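PDB 2PP0: L-talarate/Galactarate Dehydratase from Salmonella typhimurium, which catalyses the magnesium-dependent dehydration of L-talarate and galactarate to 5-keto-4-deoxy-D-glucarate, and also epimerises L-talarate to galactarate. Local coordinates for residues L33-L38 with G88-A93. Residues are numbered along the deposited sequence; the frame is centred on the assembly and turned at random.
Sequences LSLAFL and GIYAHA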
# COMPACT_ATOMS: atom_id res chain seq x y z
N LEU B 33 6.86 -17.44 -20.41
CA LEU B 33 7.16 -18.10 -19.15
C LEU B 33 8.28 -19.10 -19.37
O LEU B 33 8.36 -19.73 -20.42
CB LEU B 33 5.92 -18.84 -18.64
CG LEU B 33 4.63 -18.01 -18.48
CD1 LEU B 33 3.50 -18.92 -18.01
CD2 LEU B 33 4.86 -16.88 -17.48
N SER B 34 9.16 -19.22 -18.38
CA SER B 34 10.28 -20.14 -18.47
C SER B 34 10.47 -20.93 -17.18
O SER B 34 10.24 -20.41 -16.09
CB SER B 34 11.58 -19.39 -18.78
OG SER B 34 11.52 -18.74 -20.04
N LEU B 35 10.87 -22.19 -17.33
CA LEU B 35 11.15 -23.04 -16.18
C LEU B 35 12.62 -23.40 -16.34
O LEU B 35 12.99 -24.10 -17.28
CB LEU B 35 10.31 -24.31 -16.18
CG LEU B 35 10.73 -25.31 -15.09
CD1 LEU B 35 10.64 -24.64 -13.73
CD2 LEU B 35 9.84 -26.56 -15.13
N ALA B 36 13.45 -22.91 -15.43
CA ALA B 36 14.87 -23.19 -15.49
C ALA B 36 15.33 -23.85 -14.20
O ALA B 36 14.64 -23.79 -13.19
CB ALA B 36 15.65 -21.90 -15.72
N PHE B 37 16.49 -24.49 -14.25
CA PHE B 37 17.03 -25.13 -13.07
C PHE B 37 18.45 -24.66 -12.81
O PHE B 37 19.35 -24.80 -13.65
CB PHE B 37 16.97 -26.65 -13.21
CG PHE B 37 15.59 -27.20 -13.00
CD1 PHE B 37 15.12 -27.44 -11.71
CD2 PHE B 37 14.74 -27.43 -14.07
CE1 PHE B 37 13.82 -27.90 -11.50
CE2 PHE B 37 13.44 -27.89 -13.88
CZ PHE B 37 12.98 -28.12 -12.59
N LEU B 38 18.64 -24.08 -11.63
CA LEU B 38 19.91 -23.57 -11.18
C LEU B 38 20.62 -24.69 -10.43
O LEU B 38 20.18 -25.11 -9.37
CB LEU B 38 19.67 -22.38 -10.25
CG LEU B 38 20.84 -21.71 -9.54
CD1 LEU B 38 21.65 -20.94 -10.57
CD2 LEU B 38 20.32 -20.77 -8.47
N GLY B 88 5.03 -27.73 -10.89
CA GLY B 88 3.65 -27.33 -10.70
C GLY B 88 3.45 -25.84 -10.84
O GLY B 88 2.47 -25.38 -11.42
N ILE B 89 4.39 -25.07 -10.30
CA ILE B 89 4.31 -23.61 -10.40
C ILE B 89 4.30 -23.23 -11.89
O ILE B 89 3.43 -22.48 -12.34
CB ILE B 89 5.51 -22.95 -9.70
CG1 ILE B 89 5.45 -23.22 -8.20
CG2 ILE B 89 5.51 -21.44 -9.96
CD1 ILE B 89 6.67 -22.76 -7.45
N TYR B 90 5.26 -23.75 -12.64
CA TYR B 90 5.34 -23.46 -14.08
C TYR B 90 4.09 -23.93 -14.83
O TYR B 90 3.55 -23.21 -15.66
CB TYR B 90 6.56 -24.12 -14.70
CG TYR B 90 6.60 -24.01 -16.21
CD1 TYR B 90 7.02 -22.83 -16.83
CD2 TYR B 90 6.20 -25.07 -17.02
CE1 TYR B 90 7.05 -22.72 -18.22
CE2 TYR B 90 6.22 -24.97 -18.42
CZ TYR B 90 6.64 -23.79 -19.01
OH TYR B 90 6.68 -23.68 -20.39
N ALA B 91 3.64 -25.15 -14.53
CA ALA B 91 2.47 -25.70 -15.20
C ALA B 91 1.22 -24.83 -15.01
O ALA B 91 0.46 -24.61 -15.96
CB ALA B 91 2.20 -27.14 -14.71
N HIS B 92 1.00 -24.35 -13.80
CA HIS B 92 -0.17 -23.51 -13.54
C HIS B 92 -0.01 -22.13 -14.19
O HIS B 92 -0.96 -21.60 -14.75
CB HIS B 92 -0.40 -23.35 -12.04
CG HIS B 92 -1.70 -22.69 -11.70
ND1 HIS B 92 -2.92 -23.24 -12.04
CD2 HIS B 92 -1.98 -21.51 -11.10
CE1 HIS B 92 -3.89 -22.43 -11.66
NE2 HIS B 92 -3.35 -21.37 -11.09
N ALA B 93 1.18 -21.56 -14.09
CA ALA B 93 1.44 -20.25 -14.69
C ALA B 93 1.12 -20.36 -16.18
O ALA B 93 0.47 -19.50 -16.77
CB ALA B 93 2.90 -19.87 -14.48
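Leu35 lays its CB over one face of the Tyr90 ring. This CH-pi contact measures 4.0 Å from Leu35 CB to the ring centroid. The CB lies 26° off the ring normal, shifted toward the rim on the CG and CD1 side. The two side chains cross obliquely. CG of Tyr90 is anti to its backbone N (chi1 173°), which sets CG, the atom that carries the ring, 3.7 Å from Leu35 CB. Leu35 CD2 lies 4.1 Å from Tyr90 CB, at the start of the Tyr90 side chain.

The carbonyl group of Leu33 meets the same ring at its edge, with Leu33 O 3.9 Å from Tyr90 CE1. Leu33 CB is also near that carbon. The Leu33 side chain then extends past the ring to the next helical turn. Its CD1 branch packs 3.7 Å from Ala93 CB and comes within 3.3 Å of Ala93 O. The contact is van der Waals packing, mostly between apolar side chains, and all its touching residues are buried.

Tyr90 and Ala93 are three residues apart, on the helix face turned to the strand. Within the helix, Ala93 N is hydrogen-bonded to Ile89 O at 3.0 Å. Leu33 and Leu35 share the strand face turned to the helix. The CB of Ser34, between them, points away. Leu33 O has a hydrogen bond from outside the pair, with Thr391 OG1. Strand 388-395 adds Cys392, which touches both Leu33 and Tyr90, and Leu390, which touches Leu35. On strand 57-69, which flanks the other side of strand 28-40, Ala65 touches Leu33.

The two segments run nearly antiparallel, at 170°, with the segment axes 8.8 Å apart at their closest. This is helix-on-sheet packing, joining helix 86-96 to the antiparallel sheet of the N-terminal capping domain characteristic of the enolase superfamily.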